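Local coordinates for protein uronate isomerase (Caulobacter crescentus, PDB 2Q01) that catalyses the interconversion of D-glucuronate with D-fructuronate and of D-galacturonate with D-tagaturonate in uronate catabolism, at residues Ala99-Ala104 against Asn137-Phe142. Numbering follows the deposited sequence.
Sequences AWRVFA and NADDYF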
loop_
_atom_site.group_PDB
_atom_site.type_symbol
_atom_site.label_atom_id
_atom_site.label_comp_id
_atom_site.label_asym_id
_atom_site.label_seq_id
_atom_site.Cartn_x
_atom_site.Cartn_y
_atom_site.Cartn_z
ATOM N N ALA B 99 11.545 37.765 3.889
ATOM C CA ALA B 99 11.511 36.319 3.665
ATOM C C ALA B 99 10.595 35.633 4.678
ATOM O O ALA B 99 9.754 34.812 4.306
ATOM C CB ALA B 99 12.921 35.733 3.721
ATOM N N TRP B 100 10.757 36.006 5.950
ATOM C CA TRP B 100 9.918 35.531 7.045
ATOM C C TRP B 100 8.455 35.950 6.890
ATOM O O TRP B 100 7.556 35.190 7.239
ATOM C CB TRP B 100 10.457 36.025 8.387
ATOM C CG TRP B 100 9.702 35.469 9.550
ATOM C CD1 TRP B 100 8.700 36.080 10.251
ATOM C CD2 TRP B 100 9.863 34.170 10.129
ATOM N NE1 TRP B 100 8.232 35.243 11.235
ATOM C CE2 TRP B 100 8.930 34.065 11.184
ATOM C CE3 TRP B 100 10.708 33.084 9.861
ATOM C CZ2 TRP B 100 8.819 32.917 11.971
ATOM C CZ3 TRP B 100 10.598 31.944 10.648
ATOM C CH2 TRP B 100 9.660 31.872 11.689
ATOM N N ARG B 101 8.234 37.156 6.373
ATOM C CA ARG B 101 6.894 37.679 6.110
ATOM C C ARG B 101 6.123 36.829 5.095
ATOM O O ARG B 101 4.919 36.617 5.256
ATOM C CB ARG B 101 6.992 39.117 5.597
ATOM C CG ARG B 101 5.842 40.029 5.989
ATOM C CD ARG B 101 6.139 40.731 7.308
ATOM N NE ARG B 101 7.374 41.511 7.252
ATOM C CZ ARG B 101 7.440 42.795 6.916
ATOM N NH1 ARG B 101 6.340 43.467 6.601
ATOM N NH2 ARG B 101 8.613 43.410 6.894
ATOM N N VAL B 102 6.820 36.356 4.057
ATOM C CA VAL B 102 6.221 35.523 3.005
ATOM C C VAL B 102 5.851 34.147 3.559
ATOM O O VAL B 102 4.770 33.630 3.275
ATOM C CB VAL B 102 7.155 35.390 1.766
ATOM C CG1 VAL B 102 6.564 34.445 0.722
ATOM C CG2 VAL B 102 7.403 36.748 1.135
ATOM N N PHE B 103 6.749 33.575 4.361
ATOM C CA PHE B 103 6.497 32.302 5.030
ATOM C C PHE B 103 5.299 32.378 5.972
ATOM O O PHE B 103 4.443 31.488 5.971
ATOM C CB PHE B 103 7.731 31.841 5.805
ATOM C CG PHE B 103 7.465 30.700 6.741
ATOM C CD1 PHE B 103 7.155 29.434 6.249
ATOM C CD2 PHE B 103 7.515 30.887 8.117
ATOM C CE1 PHE B 103 6.898 28.378 7.112
ATOM C CE2 PHE B 103 7.259 29.833 8.988
ATOM C CZ PHE B 103 6.951 28.579 8.483
ATOM N N ALA B 104 5.264 33.436 6.780
ATOM C CA ALA B 104 4.193 33.663 7.743
ATOM C C ALA B 104 2.840 33.779 7.050
ATOM O O ALA B 104 1.859 33.176 7.503
ATOM C CB ALA B 104 4.473 34.901 8.546
ATOM N N ASN B 137 1.098 38.823 12.518
ATOM C CA ASN B 137 1.885 38.413 13.671
ATOM C C ASN B 137 3.353 38.242 13.306
ATOM O O ASN B 137 4.196 38.024 14.177
ATOM C CB ASN B 137 1.331 37.086 14.187
ATOM C CG ASN B 137 1.577 36.880 15.657
ATOM O OD1 ASN B 137 2.104 37.753 16.346
ATOM N ND2 ASN B 137 1.188 35.715 16.156
ATOM N N ALA B 138 3.638 38.359 12.007
ATOM C CA ALA B 138 4.924 37.990 11.409
ATOM C C ALA B 138 6.128 38.697 12.006
ATOM O O ALA B 138 7.101 38.049 12.401
ATOM C CB ALA B 138 4.880 38.230 9.917
ATOM N N ASP B 139 6.054 40.024 12.068
ATOM C CA ASP B 139 7.167 40.855 12.523
ATOM C C ASP B 139 7.483 40.649 14.000
ATOM O O ASP B 139 8.644 40.708 14.402
ATOM C CB ASP B 139 6.886 42.333 12.227
ATOM C CG ASP B 139 6.988 42.661 10.745
ATOM O OD1 ASP B 139 5.974 43.096 10.155
ATOM O OD2 ASP B 139 8.082 42.476 10.165
ATOM N N ASP B 140 6.443 40.396 14.792
ATOM C CA ASP B 140 6.602 40.124 16.212
ATOM C C ASP B 140 7.359 38.816 16.425
ATOM O O ASP B 140 8.252 38.755 17.267
ATOM C CB ASP B 140 5.241 40.094 16.917
ATOM C CG ASP B 140 5.360 39.863 18.417
ATOM O OD1 ASP B 140 6.095 40.620 19.088
ATOM O OD2 ASP B 140 4.712 38.923 18.923
ATOM N N TYR B 141 7.008 37.790 15.648
ATOM C CA TYR B 141 7.716 36.502 15.655
ATOM C C TYR B 141 9.187 36.641 15.275
ATOM O O TYR B 141 10.051 36.076 15.942
ATOM C CB TYR B 141 7.059 35.515 14.693
ATOM C CG TYR B 141 6.168 34.476 15.331
ATOM C CD1 TYR B 141 4.833 34.754 15.623
ATOM C CD2 TYR B 141 6.651 33.198 15.609
ATOM C CE1 TYR B 141 4.005 33.793 16.196
ATOM C CE2 TYR B 141 5.830 32.231 16.181
ATOM C CZ TYR B 141 4.508 32.535 16.472
ATOM O OH TYR B 141 3.691 31.580 17.035
ATOM N N PHE B 142 9.458 37.402 14.211
ATOM C CA PHE B 142 10.812 37.530 13.668
ATOM C C PHE B 142 11.802 38.064 14.689
ATOM O O PHE B 142 12.755 37.369 15.043
ATOM C CB PHE B 142 10.840 38.398 12.399
ATOM C CG PHE B 142 12.192 38.446 11.734
ATOM C CD1 PHE B 142 13.048 39.526 11.933
ATOM C CD2 PHE B 142 12.619 37.398 10.924
ATOM C CE1 PHE B 142 14.306 39.562 11.329
ATOM C CE2 PHE B 142 13.869 37.429 10.312
ATOM C CZ PHE B 142 14.714 38.511 10.519
#
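The indole of Trp-100 has the CA of Phe-142 over one face, displaced from the ring centre, and a ring atom of Phe-103, CD2, from the same helix as the indole, over the opposite face. Beside the ring, roughly level with it, the carbonyl O of Ala-138 stands 3.2 Å from Trp-100 NE1; within its own helix the Ala-138 carbonyl accepts the backbone N-H of Phe-142. CG anti to the backbone N (chi1 -175°) carries the indole toward helix 138-149. Phe-142 takes the same first torsion, and its ring slants across the root of the tryptophan, with CD2 3.6 Å from Trp-100 CB and the planes of the phenyl and five-membered rings at 53°. Further along the indole, Tyr-141 offers its CB, 3.7 Å from Trp-100 NE1, while its hydroxyl is hydrogen-bonded to the backbone O of Glu-131. The contact joins helix 96-105 to the first turn of helix 138-149, two helices of this TIM-barrel-clan enzyme whose short segments cross at 124° with axes 9.5 Å apart. Two alanine methyls touch where the helices meet, CB of Ala-104 and CB of Ala-138 being 3.6 Å apart. On the partly exposed flank, Arg-101, kinked at its second and third torsions, lays its CD 3.8 Å from Ala-138 CB and turns a guanidinium face to Asp-139. The OD2 of Asp-139 lies 3.1 Å from Arg-101 NE but well above the guanidinium plane, making a salt bridge of charges alone. Glu-98 pairs with Arg-101 NH2, and Arg-97 with the same Asp-139 oxygen, whose ionised form the two arginines would probably favour.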